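Local coordinates for bromo domain-containing protein (Trypanosoma brucei brucei, PDB 5KO4) that is of unknown function but carries a bromodomain, a helical module that in relatives binds acetylated lysine, so it probably recognises acetylated proteins, at residues S13-V18 against D48-R53; D24-R29 against S87-R92; A52-Y57 against S63-D68; N67-V72 against D99-E104. All coordinates share one frame; numbering follows the deposited sequence.

Contact 1 (S13-V18 against D48-R53); sequences SILHVV and DLIKAR
Leu15 and Lys51 mark the closest backbone approach between helix 8-21 and helix 47-55, with 7.5 Å between their CA atoms. One leucine spans the gap. Leu15 sets CG anti to the backbone N and beside the carbonyl carbon (chi1 -179°), which carries its methyls to the other helix, where CD2 lies 3.6 Å from Lys51 CA and 3.7 Å from Lys51 N. The same methyl has the root of the lysine on one flank, with CD2 to Lys51 CB at 3.9 Å, and the branch methyl of isoleucine on another, with CD2 to Ile50 CG2 at 4.1 Å. CD2 makes the closest contacts, and all of them are van der Waals. Lys51 also brings CD, in the conformer described, to 4.0 Å from Leu15 CD2 before its end leads away. Helix 62-80 closes over the buried side of this pair: Met69 reaches both Leu15 and Ile50, and Phe65 packs on Ile50. Helix 85-104 lies against another side of helix 8-21, meeting Ile14 through Leu100 and Val18 through Ile93, which sets Leu15 in the apolar interior of the four-helix bundle.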
loop_
_atom_site.group_PDB
_atom_site.type_symbol
_atom_site.label_atom_id
_atom_site.label_comp_id
_atom_site.label_asym_id
_atom_site.label_seq_id
_atom_site.Cartn_x
_atom_site.Cartn_y
_atom_site.Cartn_z
ATOM N N SER A 13 -6.437 -24.642 4.233
ATOM C CA SER A 13 -6.093 -24.238 5.595
ATOM C C SER A 13 -4.877 -23.287 5.606
ATOM O O SER A 13 -4.890 -22.307 6.353
ATOM C CB SER A 13 -5.841 -25.455 6.482
ATOM O OG SER A 13 -4.651 -26.154 6.166
ATOM N N ILE A 14 -3.881 -23.509 4.741
ATOM C CA ILE A 14 -2.714 -22.630 4.692
ATOM C C ILE A 14 -3.124 -21.253 4.192
ATOM O O ILE A 14 -2.705 -20.241 4.751
ATOM C CB ILE A 14 -1.585 -23.231 3.835
ATOM C CG1 ILE A 14 -1.045 -24.523 4.500
ATOM C CG2 ILE A 14 -0.457 -22.211 3.644
ATOM C CD1 ILE A 14 -0.209 -25.380 3.613
ATOM N N LEU A 15 -3.984 -21.194 3.183
ATOM C CA LEU A 15 -4.470 -19.913 2.709
ATOM C C LEU A 15 -5.247 -19.180 3.819
ATOM O O LEU A 15 -5.108 -17.964 3.966
ATOM C CB LEU A 15 -5.343 -20.100 1.472
ATOM C CG LEU A 15 -5.915 -18.810 0.857
ATOM C CD1 LEU A 15 -4.796 -17.832 0.426
ATOM C CD2 LEU A 15 -6.809 -19.134 -0.327
ATOM N N HIS A 16 -6.055 -19.906 4.606
ATOM C CA HIS A 16 -6.790 -19.292 5.707
ATOM C C HIS A 16 -5.828 -18.697 6.740
ATOM O O HIS A 16 -6.058 -17.582 7.217
ATOM C CB HIS A 16 -7.709 -20.311 6.367
ATOM C CG HIS A 16 -8.555 -19.743 7.456
ATOM N ND1 HIS A 16 -9.777 -19.151 7.181
ATOM C CD2 HIS A 16 -8.350 -19.729 8.793
ATOM C CE1 HIS A 16 -10.269 -18.782 8.355
ATOM N NE2 HIS A 16 -9.442 -19.108 9.354
ATOM N N VAL A 17 -4.748 -19.409 7.065
ATOM C CA VAL A 17 -3.767 -18.907 8.028
ATOM C C VAL A 17 -3.152 -17.612 7.505
ATOM O O VAL A 17 -3.092 -16.616 8.225
ATOM C CB VAL A 17 -2.676 -19.979 8.313
ATOM C CG1 VAL A 17 -1.491 -19.384 9.080
ATOM C CG2 VAL A 17 -3.261 -21.158 9.078
ATOM N N VAL A 18 -2.724 -17.619 6.251
ATOM C CA VAL A 18 -2.086 -16.453 5.657
ATOM C C VAL A 18 -3.046 -15.259 5.604
ATOM O O VAL A 18 -2.645 -14.138 5.931
ATOM C CB VAL A 18 -1.568 -16.842 4.255
ATOM C CG1 VAL A 18 -1.307 -15.634 3.388
ATOM C CG2 VAL A 18 -0.325 -17.734 4.369
ATOM N N ASP A 48 -7.352 -13.203 -2.708
ATOM C CA ASP A 48 -8.713 -13.515 -3.174
ATOM C C ASP A 48 -8.683 -14.255 -4.514
ATOM O O ASP A 48 -9.585 -15.057 -4.789
ATOM C CB ASP A 48 -9.579 -12.254 -3.289
ATOM C CG ASP A 48 -9.925 -11.609 -1.963
ATOM O OD1 ASP A 48 -9.698 -12.249 -0.908
ATOM O OD2 ASP A 48 -10.430 -10.455 -1.974
ATOM N N LEU A 49 -7.676 -13.995 -5.348
ATOM C CA LEU A 49 -7.540 -14.718 -6.617
ATOM C C LEU A 49 -7.154 -16.177 -6.352
ATOM O O LEU A 49 -7.713 -17.089 -6.961
ATOM C CB LEU A 49 -6.511 -14.041 -7.520
ATOM C CG LEU A 49 -6.312 -14.668 -8.905
ATOM C CD1 LEU A 49 -7.652 -14.852 -9.645
ATOM C CD2 LEU A 49 -5.376 -13.827 -9.744
ATOM N N ILE A 50 -6.241 -16.409 -5.402
ATOM C CA ILE A 50 -5.862 -17.772 -5.049
ATOM C C ILE A 50 -7.077 -18.515 -4.464
ATOM O O ILE A 50 -7.270 -19.688 -4.767
ATOM C CB ILE A 50 -4.659 -17.763 -4.078
ATOM C CG1 ILE A 50 -3.433 -17.129 -4.785
ATOM C CG2 ILE A 50 -4.337 -19.180 -3.572
ATOM C CD1 ILE A 50 -2.230 -16.950 -3.918
ATOM N N LYS A 51 -7.877 -17.844 -3.634
ATOM C CA LYS A 51 -9.080 -18.461 -3.081
ATOM C C LYS A 51 -10.019 -18.875 -4.216
ATOM O O LYS A 51 -10.540 -19.988 -4.217
ATOM C CB LYS A 51 -9.782 -17.478 -2.129
ATOM C CG LYS A 51 -11.070 -18.000 -1.505
ATOM C CD LYS A 51 -10.812 -19.094 -0.479
ATOM C CE LYS A 51 -12.049 -19.904 -0.201
ATOM N NZ LYS A 51 -13.190 -19.062 0.236
ATOM N N ALA A 52 -10.214 -17.991 -5.197
ATOM C CA ALA A 52 -11.095 -18.293 -6.336
ATOM C C ALA A 52 -10.558 -19.483 -7.147
ATOM O O ALA A 52 -11.322 -20.326 -7.609
ATOM C CB ALA A 52 -11.234 -17.072 -7.227
ATOM N N ARG A 53 -9.232 -19.581 -7.282
ATOM C CA ARG A 53 -8.624 -20.683 -7.998
ATOM C C ARG A 53 -8.821 -21.996 -7.253
ATOM O O ARG A 53 -9.022 -23.023 -7.896
ATOM C CB ARG A 53 -7.135 -20.399 -8.238
ATOM C CG ARG A 53 -6.989 -19.308 -9.270
ATOM C CD ARG A 53 -5.579 -18.915 -9.565
ATOM N NE ARG A 53 -5.571 -18.015 -10.721
ATOM C CZ ARG A 53 -4.480 -17.550 -11.316
ATOM N NH1 ARG A 53 -3.279 -17.904 -10.881
ATOM N NH2 ARG A 53 -4.582 -16.773 -12.389
#

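Contact 2 (D24-R29 against S87-R92); sequences DGIFAR and STLARR
Ile26 and Phe27, on an irregular turn after helix 8-21, face Leu89 and Ala90 on helix 85-104. The backbones stay well apart, with CA to CA 9.1 Å from Ile26 to Leu89 and 8.4 Å from Phe27 to Ala90, so side chains fill the space between. The turn is tight: Gly25 has positive phi, Gly25 O accepts from Ala28 N, and the two carboxylate oxygens of Asp22 take the backbone N-H groups of Ile26 and Phe27. Phe27 does most of the reaching. Its CG stands anti to the carbonyl carbon (chi1 -52°), which puts the far end of the ring at the helix, where CZ meets Ala90 CB at 4.0 Å and CE2 meets Leu89 CD2, also at 4.0 Å. The Phe27 and Leu89 side chains run antiparallel, side by side. Ile26 covers one face of the ring, laying CG2 3.7 Å above the plane of Phe27, over its centre, while its CG1 touches Leu89 CD2 at 4.1 Å. Trp47 and Cys76 also pack on Phe27, and Leu34 and Pro35 of the second subunit lie on Ile26 and Leu89 respectively. The turn belongs to the long ZA loop of the bromodomain fold, and this apolar contact joins it to the last helix of the bundle. In relatives that loop helps to line the acetyl-lysine pocket.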
loop_
_atom_site.group_PDB
_atom_site.type_symbol
_atom_site.label_atom_id
_atom_site.label_comp_id
_atom_site.label_asym_id
_atom_site.label_seq_id
_atom_site.Cartn_x
_atom_site.Cartn_y
_atom_site.Cartn_z
ATOM N N ASP A 24 -5.245 -6.651 7.728
ATOM C CA ASP A 24 -5.921 -5.577 6.995
ATOM C C ASP A 24 -6.032 -5.871 5.477
ATOM O O ASP A 24 -6.417 -4.983 4.714
ATOM C CB ASP A 24 -5.176 -4.272 7.232
ATOM C CG ASP A 24 -5.031 -3.984 8.715
ATOM O OD1 ASP A 24 -6.071 -3.854 9.396
ATOM O OD2 ASP A 24 -3.886 -4.026 9.218
ATOM N N GLY A 25 -5.741 -7.104 5.063
ATOM C CA GLY A 25 -5.887 -7.506 3.671
ATOM C C GLY A 25 -5.030 -6.732 2.687
ATOM O O GLY A 25 -5.466 -6.462 1.565
ATOM N N ILE A 26 -3.790 -6.423 3.083
ATOM C CA ILE A 26 -2.829 -5.667 2.267
ATOM C C ILE A 26 -2.575 -6.383 0.934
ATOM O O ILE A 26 -2.445 -5.736 -0.111
ATOM C CB ILE A 26 -1.476 -5.507 3.060
ATOM C CG1 ILE A 26 -1.684 -4.753 4.420
ATOM C CG2 ILE A 26 -0.447 -4.784 2.223
ATOM C CD1 ILE A 26 -2.394 -3.433 4.315
ATOM N N PHE A 27 -2.506 -7.719 0.961
ATOM C CA PHE A 27 -2.227 -8.495 -0.240
ATOM C C PHE A 27 -3.437 -9.334 -0.683
ATOM O O PHE A 27 -3.275 -10.262 -1.482
ATOM C CB PHE A 27 -1.032 -9.421 0.024
ATOM C CG PHE A 27 0.172 -8.698 0.568
ATOM C CD1 PHE A 27 0.837 -7.758 -0.197
ATOM C CD2 PHE A 27 0.593 -8.899 1.874
ATOM C CE1 PHE A 27 1.925 -7.073 0.307
ATOM C CE2 PHE A 27 1.688 -8.204 2.383
ATOM C CZ PHE A 27 2.351 -7.301 1.594
ATOM N N ALA A 28 -4.652 -8.980 -0.215
ATOM C CA ALA A 28 -5.845 -9.772 -0.475
ATOM C C ALA A 28 -6.529 -9.431 -1.760
ATOM O O ALA A 28 -7.193 -10.305 -2.317
ATOM C CB ALA A 28 -6.830 -9.591 0.652
ATOM N N ARG A 29 -6.468 -8.165 -2.197
ATOM C CA ARG A 29 -7.210 -7.699 -3.352
ATOM C C ARG A 29 -6.289 -7.292 -4.491
ATOM O O ARG A 29 -5.069 -7.192 -4.327
ATOM C CB ARG A 29 -8.093 -6.523 -2.943
ATOM C CG ARG A 29 -9.152 -6.914 -1.902
ATOM C CD ARG A 29 -9.967 -5.719 -1.427
ATOM N N SER A 87 7.273 -5.221 2.960
ATOM C CA SER A 87 7.932 -6.501 2.821
ATOM C C SER A 87 8.127 -7.203 4.177
ATOM O O SER A 87 8.200 -8.412 4.199
ATOM C CB SER A 87 9.250 -6.338 2.106
ATOM O OG SER A 87 8.951 -5.970 0.768
ATOM N N THR A 88 8.191 -6.457 5.310
ATOM C CA THR A 88 8.298 -7.140 6.613
ATOM C C THR A 88 7.074 -8.006 6.849
ATOM O O THR A 88 7.223 -9.130 7.315
ATOM C CB THR A 88 8.519 -6.186 7.810
ATOM O OG1 THR A 88 7.378 -5.332 8.004
ATOM C CG2 THR A 88 9.753 -5.355 7.664
ATOM N N LEU A 89 5.874 -7.511 6.523
ATOM C CA LEU A 89 4.653 -8.320 6.704
ATOM C C LEU A 89 4.664 -9.503 5.711
ATOM O O LEU A 89 4.416 -10.648 6.101
ATOM C CB LEU A 89 3.393 -7.486 6.485
ATOM C CG LEU A 89 2.081 -8.290 6.503
ATOM C CD1 LEU A 89 1.904 -9.052 7.842
ATOM C CD2 LEU A 89 0.891 -7.393 6.203
ATOM N N ALA A 90 4.988 -9.246 4.447
ATOM C CA ALA A 90 5.038 -10.332 3.467
ATOM C C ALA A 90 6.051 -11.401 3.885
ATOM O O ALA A 90 5.784 -12.582 3.704
ATOM C CB ALA A 90 5.397 -9.794 2.090
ATOM N N ARG A 91 7.185 -10.999 4.493
ATOM C CA ARG A 91 8.189 -11.972 4.943
ATOM C C ARG A 91 7.638 -12.835 6.068
ATOM O O ARG A 91 7.881 -14.042 6.069
ATOM C CB ARG A 91 9.470 -11.271 5.417
ATOM C CG ARG A 91 10.366 -10.772 4.275
ATOM C CD ARG A 91 11.040 -11.871 3.544
ATOM N NE ARG A 91 12.466 -11.627 3.320
ATOM C CZ ARG A 91 12.979 -10.950 2.295
ATOM N NH1 ARG A 91 12.187 -10.296 1.454
ATOM N NH2 ARG A 91 14.287 -10.871 2.136
ATOM N N ARG A 92 6.904 -12.238 7.032
ATOM C CA ARG A 92 6.328 -13.058 8.107
ATOM C C ARG A 92 5.336 -14.063 7.518
ATOM O O ARG A 92 5.267 -15.202 7.972
ATOM C CB ARG A 92 5.621 -12.195 9.157
ATOM C CG ARG A 92 6.521 -11.242 9.934
ATOM C CD ARG A 92 7.848 -11.827 10.390
ATOM N NE ARG A 92 7.677 -13.022 11.233
ATOM C CZ ARG A 92 8.680 -13.734 11.731
ATOM N NH1 ARG A 92 9.939 -13.376 11.496
ATOM N NH2 ARG A 92 8.434 -14.806 12.479
#

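Contact 3 (A52-Y57 against S63-D68); sequences ARLTRY and SAFIND
Arg53 and Asp68 approach with their side chains at about a right angle, and the guanidinium and carboxylate planes are 45° apart. One direct bond joins them: Arg53 NH1 donates to Asp68 OD2 over 3.0 Å with an N-H...O angle of 150°. The oxygen lies in the guanidinium plane, but the donor stands above the carboxylate, 44° out of its plane. A water bridges the pair, accepting from Arg53 NH1 at 2.7 Å and donating to Asp68 OD1 at 2.8 Å, so both carboxylate oxygens are tied to the same nitrogen. The arginine, extended from CG to NE, delivers NH1 to this point. Tyr59 OH makes a further hydrogen bond to Asp68 OD2, and the buried carboxylate is probably kept ionised by this company. Leu54 and Phe65 lie at a slant to one another, and Leu54 CD1 touches Phe65 CE1 at 4.2 Å; Cys11 of helix 8-21 packs on both. Just beyond Leu54 the helix ends in a Schellman motif, with Tyr57 at the C-prime position with positive phi, Tyr57 N bonded to Leu54 O at 3.2 Å and Glu58 N bonded to Arg53 O. The contact thus joins two consecutive helices of the bromodomain bundle across the short connection between them, by a salt bridge on one flank and apolar packing on the other.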
loop_
_atom_site.group_PDB
_atom_site.type_symbol
_atom_site.label_atom_id
_atom_site.label_comp_id
_atom_site.label_asym_id
_atom_site.label_seq_id
_atom_site.Cartn_x
_atom_site.Cartn_y
_atom_site.Cartn_z
ATOM N N ALA A 52 -10.214 -17.991 -5.197
ATOM C CA ALA A 52 -11.095 -18.293 -6.336
ATOM C C ALA A 52 -10.558 -19.483 -7.147
ATOM O O ALA A 52 -11.322 -20.326 -7.609
ATOM C CB ALA A 52 -11.234 -17.072 -7.227
ATOM N N ARG A 53 -9.232 -19.581 -7.282
ATOM C CA ARG A 53 -8.624 -20.683 -7.998
ATOM C C ARG A 53 -8.821 -21.996 -7.253
ATOM O O ARG A 53 -9.022 -23.023 -7.896
ATOM C CB ARG A 53 -7.135 -20.399 -8.238
ATOM C CG ARG A 53 -6.989 -19.308 -9.270
ATOM C CD ARG A 53 -5.579 -18.915 -9.565
ATOM N NE ARG A 53 -5.571 -18.015 -10.721
ATOM C CZ ARG A 53 -4.480 -17.550 -11.316
ATOM N NH1 ARG A 53 -3.279 -17.904 -10.881
ATOM N NH2 ARG A 53 -4.582 -16.773 -12.389
ATOM N N LEU A 54 -8.779 -21.984 -5.895
ATOM C CA LEU A 54 -9.066 -23.197 -5.127
ATOM C C LEU A 54 -10.509 -23.621 -5.363
ATOM O O LEU A 54 -10.778 -24.793 -5.625
ATOM C CB LEU A 54 -8.847 -22.989 -3.620
ATOM C CG LEU A 54 -7.425 -23.031 -3.130
ATOM C CD1 LEU A 54 -7.353 -22.562 -1.692
ATOM C CD2 LEU A 54 -6.853 -24.433 -3.203
ATOM N N THR A 55 -11.442 -22.661 -5.293
ATOM C CA THR A 55 -12.855 -22.926 -5.521
ATOM C C THR A 55 -13.091 -23.489 -6.923
ATOM O O THR A 55 -13.882 -24.406 -7.094
ATOM C CB THR A 55 -13.663 -21.647 -5.303
ATOM O OG1 THR A 55 -13.444 -21.199 -3.968
ATOM C CG2 THR A 55 -15.174 -21.849 -5.536
ATOM N N ARG A 56 -12.377 -22.978 -7.924
ATOM C CA ARG A 56 -12.589 -23.391 -9.302
ATOM C C ARG A 56 -11.726 -24.604 -9.721
ATOM O O ARG A 56 -11.690 -24.946 -10.913
ATOM C CB ARG A 56 -12.300 -22.213 -10.218
ATOM C CG ARG A 56 -13.285 -21.084 -10.029
ATOM C CD ARG A 56 -12.828 -19.880 -10.800
ATOM N NE ARG A 56 -13.773 -18.770 -10.726
ATOM C CZ ARG A 56 -14.890 -18.683 -11.445
ATOM N NH1 ARG A 56 -15.250 -19.675 -12.250
ATOM N NH2 ARG A 56 -15.669 -17.614 -11.342
ATOM N N TYR A 57 -11.085 -25.283 -8.742
ATOM C CA TYR A 57 -10.218 -26.443 -8.970
ATOM C C TYR A 57 -9.120 -26.170 -10.004
ATOM O O TYR A 57 -8.758 -27.077 -10.758
ATOM C CB TYR A 57 -11.024 -27.666 -9.452
ATOM C CG TYR A 57 -11.960 -28.282 -8.450
ATOM C CD1 TYR A 57 -11.497 -28.706 -7.207
ATOM C CD2 TYR A 57 -13.242 -28.662 -8.820
ATOM C CE1 TYR A 57 -12.330 -29.373 -6.315
ATOM C CE2 TYR A 57 -14.067 -29.365 -7.955
ATOM C CZ TYR A 57 -13.611 -29.717 -6.703
ATOM O OH TYR A 57 -14.429 -30.403 -5.852
ATOM N N SER A 63 2.210 -27.999 -5.956
ATOM C CA SER A 63 3.246 -27.110 -6.475
ATOM C C SER A 63 2.655 -25.868 -7.142
ATOM O O SER A 63 3.228 -24.797 -7.015
ATOM C CB SER A 63 4.143 -27.845 -7.466
ATOM O OG SER A 63 5.199 -27.008 -7.906
ATOM N N ALA A 64 1.518 -26.001 -7.847
ATOM C CA ALA A 64 0.904 -24.864 -8.526
ATOM C C ALA A 64 0.317 -23.868 -7.520
ATOM O O ALA A 64 0.431 -22.657 -7.710
ATOM C CB ALA A 64 -0.173 -25.344 -9.476
ATOM N N PHE A 65 -0.264 -24.375 -6.427
ATOM C CA PHE A 65 -0.765 -23.514 -5.355
ATOM C C PHE A 65 0.411 -22.794 -4.671
ATOM O O PHE A 65 0.370 -21.575 -4.485
ATOM C CB PHE A 65 -1.552 -24.359 -4.351
ATOM C CG PHE A 65 -1.876 -23.654 -3.064
ATOM C CD1 PHE A 65 -2.934 -22.765 -2.988
ATOM C CD2 PHE A 65 -1.120 -23.873 -1.929
ATOM C CE1 PHE A 65 -3.226 -22.104 -1.793
ATOM C CE2 PHE A 65 -1.449 -23.257 -0.725
ATOM C CZ PHE A 65 -2.500 -22.377 -0.665
ATOM N N ILE A 66 1.483 -23.540 -4.362
ATOM C CA ILE A 66 2.683 -22.978 -3.741
ATOM C C ILE A 66 3.251 -21.871 -4.624
ATOM O O ILE A 66 3.620 -20.812 -4.118
ATOM C CB ILE A 66 3.733 -24.092 -3.468
ATOM C CG1 ILE A 66 3.262 -24.982 -2.281
ATOM C CG2 ILE A 66 5.118 -23.493 -3.196
ATOM C CD1 ILE A 66 3.973 -26.302 -2.197
ATOM N N ASN A 67 3.311 -22.093 -5.934
ATOM C CA ASN A 67 3.819 -21.079 -6.842
ATOM C C ASN A 67 3.054 -19.774 -6.718
ATOM O O ASN A 67 3.662 -18.713 -6.666
ATOM C CB ASN A 67 3.741 -21.561 -8.265
ATOM C CG ASN A 67 4.764 -22.601 -8.597
ATOM O OD1 ASN A 67 5.699 -22.858 -7.844
ATOM N ND2 ASN A 67 4.491 -23.355 -9.613
ATOM N N ASP A 68 1.712 -19.836 -6.702
ATOM C CA ASP A 68 0.926 -18.597 -6.621
ATOM C C ASP A 68 1.082 -17.914 -5.257
ATOM O O ASP A 68 1.163 -16.678 -5.193
ATOM C CB ASP A 68 -0.547 -18.859 -6.895
ATOM C CG ASP A 68 -0.872 -19.082 -8.349
ATOM O OD1 ASP A 68 0.041 -18.918 -9.202
ATOM O OD2 ASP A 68 -2.028 -19.450 -8.643
HETATM O O HOH W 1 -0.688 -17.781 -11.681
#

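Contact 4 (N67-V72 against D99-E104); sequences NDMRLV and DLFVTE
The shortest polar bond here runs from Thr103 OG1 to Asp99 O, 2.7 Å long, within the helix that presents Phe101 to Met69 and Arg70. The hydroxyl donates to the carbonyl one turn back, almost in line with it (C=O...O angle 166°), so the hydroxyl of this exposed threonine is satisfied by its own helix backbone. Phe101 bridges the wide gap between helices, whose nearest CA atoms, Met69 and Phe101, are 10.7 Å apart. With chi1 at -58° the ring lies beside the backbone N, and CZ leads toward helix 62-80. Met69 CB meets the ring edge, close to the ring plane, at 4.1 Å from Phe101 CZ. Beyond CB the methionine chain bends at both chi2 and chi3 and packs with Val18, Trp47, Ile50 and Met97. Arg70, extended along the outside, brings NE to 4.2 Å from Phe101 CE2 on a slanting approach. The same NE forms its salt bridge with Glu98 OE2, just before the 99-104 segment, so its approach to the ring is a van der Waals one. Phe65 and Ile66, one turn back on helix 62-80, also touch the ring. The chemistry implies a division of labour: the buried aromatic ring and Met69 join the two segments by dispersion alone, while the pairing of Arg70 with Glu98, outside them, probably holds the arginine alongside Phe101 at the exposed side.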
loop_
_atom_site.group_PDB
_atom_site.type_symbol
_atom_site.label_atom_id
_atom_site.label_comp_id
_atom_site.label_asym_id
_atom_site.label_seq_id
_atom_site.Cartn_x
_atom_site.Cartn_y
_atom_site.Cartn_z
ATOM N N ASN A 67 3.311 -22.093 -5.934
ATOM C CA ASN A 67 3.819 -21.079 -6.842
ATOM C C ASN A 67 3.054 -19.774 -6.718
ATOM O O ASN A 67 3.662 -18.713 -6.666
ATOM C CB ASN A 67 3.741 -21.561 -8.265
ATOM C CG ASN A 67 4.764 -22.601 -8.597
ATOM O OD1 ASN A 67 5.699 -22.858 -7.844
ATOM N ND2 ASN A 67 4.491 -23.355 -9.613
ATOM N N ASP A 68 1.712 -19.836 -6.702
ATOM C CA ASP A 68 0.926 -18.597 -6.621
ATOM C C ASP A 68 1.082 -17.914 -5.257
ATOM O O ASP A 68 1.163 -16.678 -5.193
ATOM C CB ASP A 68 -0.547 -18.859 -6.895
ATOM C CG ASP A 68 -0.872 -19.082 -8.349
ATOM O OD1 ASP A 68 0.041 -18.918 -9.202
ATOM O OD2 ASP A 68 -2.028 -19.450 -8.643
ATOM N N MET A 69 1.167 -18.697 -4.167
ATOM C CA MET A 69 1.376 -18.125 -2.851
ATOM C C MET A 69 2.715 -17.418 -2.766
ATOM O O MET A 69 2.791 -16.289 -2.263
ATOM C CB MET A 69 1.308 -19.227 -1.801
ATOM C CG MET A 69 -0.079 -19.876 -1.671
ATOM S SD MET A 69 -1.279 -18.804 -0.846
ATOM C CE MET A 69 -0.732 -18.946 0.834
ATOM N N ARG A 70 3.767 -18.046 -3.294
ATOM C CA ARG A 70 5.105 -17.458 -3.290
ATOM C C ARG A 70 5.135 -16.204 -4.158
ATOM O O ARG A 70 5.863 -15.258 -3.870
ATOM C CB ARG A 70 6.140 -18.483 -3.789
ATOM C CG ARG A 70 6.440 -19.565 -2.774
ATOM C CD ARG A 70 7.328 -20.650 -3.332
ATOM N NE ARG A 70 7.668 -21.629 -2.300
ATOM C CZ ARG A 70 8.264 -22.796 -2.529
ATOM N NH1 ARG A 70 8.597 -23.152 -3.767
ATOM N NH2 ARG A 70 8.522 -23.621 -1.525
ATOM N N LEU A 71 4.350 -16.187 -5.227
ATOM C CA LEU A 71 4.310 -15.037 -6.131
ATOM C C LEU A 71 3.763 -13.766 -5.435
ATOM O O LEU A 71 4.248 -12.657 -5.684
ATOM C CB LEU A 71 3.434 -15.402 -7.325
ATOM C CG LEU A 71 3.221 -14.361 -8.388
ATOM C CD1 LEU A 71 4.557 -13.877 -8.973
ATOM C CD2 LEU A 71 2.314 -14.909 -9.464
ATOM N N VAL A 72 2.788 -13.921 -4.536
ATOM C CA VAL A 72 2.241 -12.750 -3.843
ATOM C C VAL A 72 3.351 -12.050 -3.072
ATOM O O VAL A 72 3.504 -10.821 -3.136
ATOM C CB VAL A 72 1.105 -13.143 -2.880
ATOM C CG1 VAL A 72 0.621 -11.937 -2.081
ATOM C CG2 VAL A 72 -0.055 -13.777 -3.627
ATOM N N ASP A 99 6.772 -22.759 6.515
ATOM C CA ASP A 99 6.756 -23.672 7.663
ATOM C C ASP A 99 5.641 -24.695 7.543
ATOM O O ASP A 99 5.762 -25.798 8.083
ATOM C CB ASP A 99 6.533 -22.898 8.971
ATOM C CG ASP A 99 7.678 -22.029 9.444
ATOM O OD1 ASP A 99 8.811 -22.176 8.908
ATOM O OD2 ASP A 99 7.445 -21.182 10.329
ATOM N N LEU A 100 4.514 -24.306 6.938
ATOM C CA LEU A 100 3.365 -25.191 6.781
ATOM C C LEU A 100 3.484 -26.073 5.531
ATOM O O LEU A 100 3.105 -27.232 5.615
ATOM C CB LEU A 100 2.083 -24.373 6.719
ATOM C CG LEU A 100 1.792 -23.541 7.964
ATOM C CD1 LEU A 100 0.557 -22.675 7.772
ATOM C CD2 LEU A 100 1.638 -24.415 9.192
ATOM N N PHE A 101 4.075 -25.580 4.421
ATOM C CA PHE A 101 4.211 -26.431 3.225
ATOM C C PHE A 101 5.031 -27.670 3.530
ATOM O O PHE A 101 4.708 -28.741 3.028
ATOM C CB PHE A 101 4.897 -25.708 2.069
ATOM C CG PHE A 101 4.285 -24.443 1.539
ATOM C CD1 PHE A 101 2.908 -24.260 1.533
ATOM C CD2 PHE A 101 5.071 -23.486 0.933
ATOM C CE1 PHE A 101 2.348 -23.092 1.018
ATOM C CE2 PHE A 101 4.507 -22.349 0.371
ATOM C CZ PHE A 101 3.149 -22.154 0.422
ATOM N N VAL A 102 6.157 -27.505 4.240
ATOM C CA VAL A 102 7.053 -28.638 4.565
ATOM C C VAL A 102 6.314 -29.683 5.365
ATOM O O VAL A 102 6.472 -30.874 5.116
ATOM C CB VAL A 102 8.338 -28.203 5.336
ATOM C CG1 VAL A 102 9.285 -27.437 4.445
ATOM C CG2 VAL A 102 8.004 -27.412 6.596
ATOM N N THR A 103 5.531 -29.233 6.346
ATOM C CA THR A 103 4.815 -30.070 7.293
ATOM C C THR A 103 3.551 -30.715 6.689
ATOM O O THR A 103 3.264 -31.867 6.999
ATOM C CB THR A 103 4.431 -29.210 8.500
ATOM O OG1 THR A 103 5.539 -28.361 8.829
ATOM C CG2 THR A 103 4.052 -30.038 9.707
ATOM N N GLU A 104 2.765 -29.951 5.896
ATOM C CA GLU A 104 1.454 -30.392 5.382
ATOM C C GLU A 104 1.464 -30.888 3.945
ATOM O O GLU A 104 0.604 -31.692 3.599
ATOM C CB GLU A 104 0.465 -29.232 5.445
ATOM C CG GLU A 104 0.186 -28.751 6.837
ATOM C CD GLU A 104 -0.939 -27.748 6.856
ATOM O OE1 GLU A 104 -2.081 -28.120 6.501
ATOM O OE2 GLU A 104 -0.650 -26.560 7.091
#

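In the fold
Contacts 1, 3 and 4 draw on one apolar core. Contact 1 shares helix 47-55 with contact 3, where Leu15 also meets Leu54, and contact 3 shares helix 62-80 with contact 4, where Phe65 touches Phe101. Contact 1 is van der Waals throughout; contacts 3 and 4 add an ion pair beside their buried packing, across the two segments in contact 3 and to a neighbouring residue in contact 4. Contact 2 differs: it is partly buried, joins a loop rather than a second helix to helix 85-104, and borders the second subunit. Its centre lies about 18 Å from that of contact 3, across the middle of the chain, yet Phe27 reaches Val72 of contact 4.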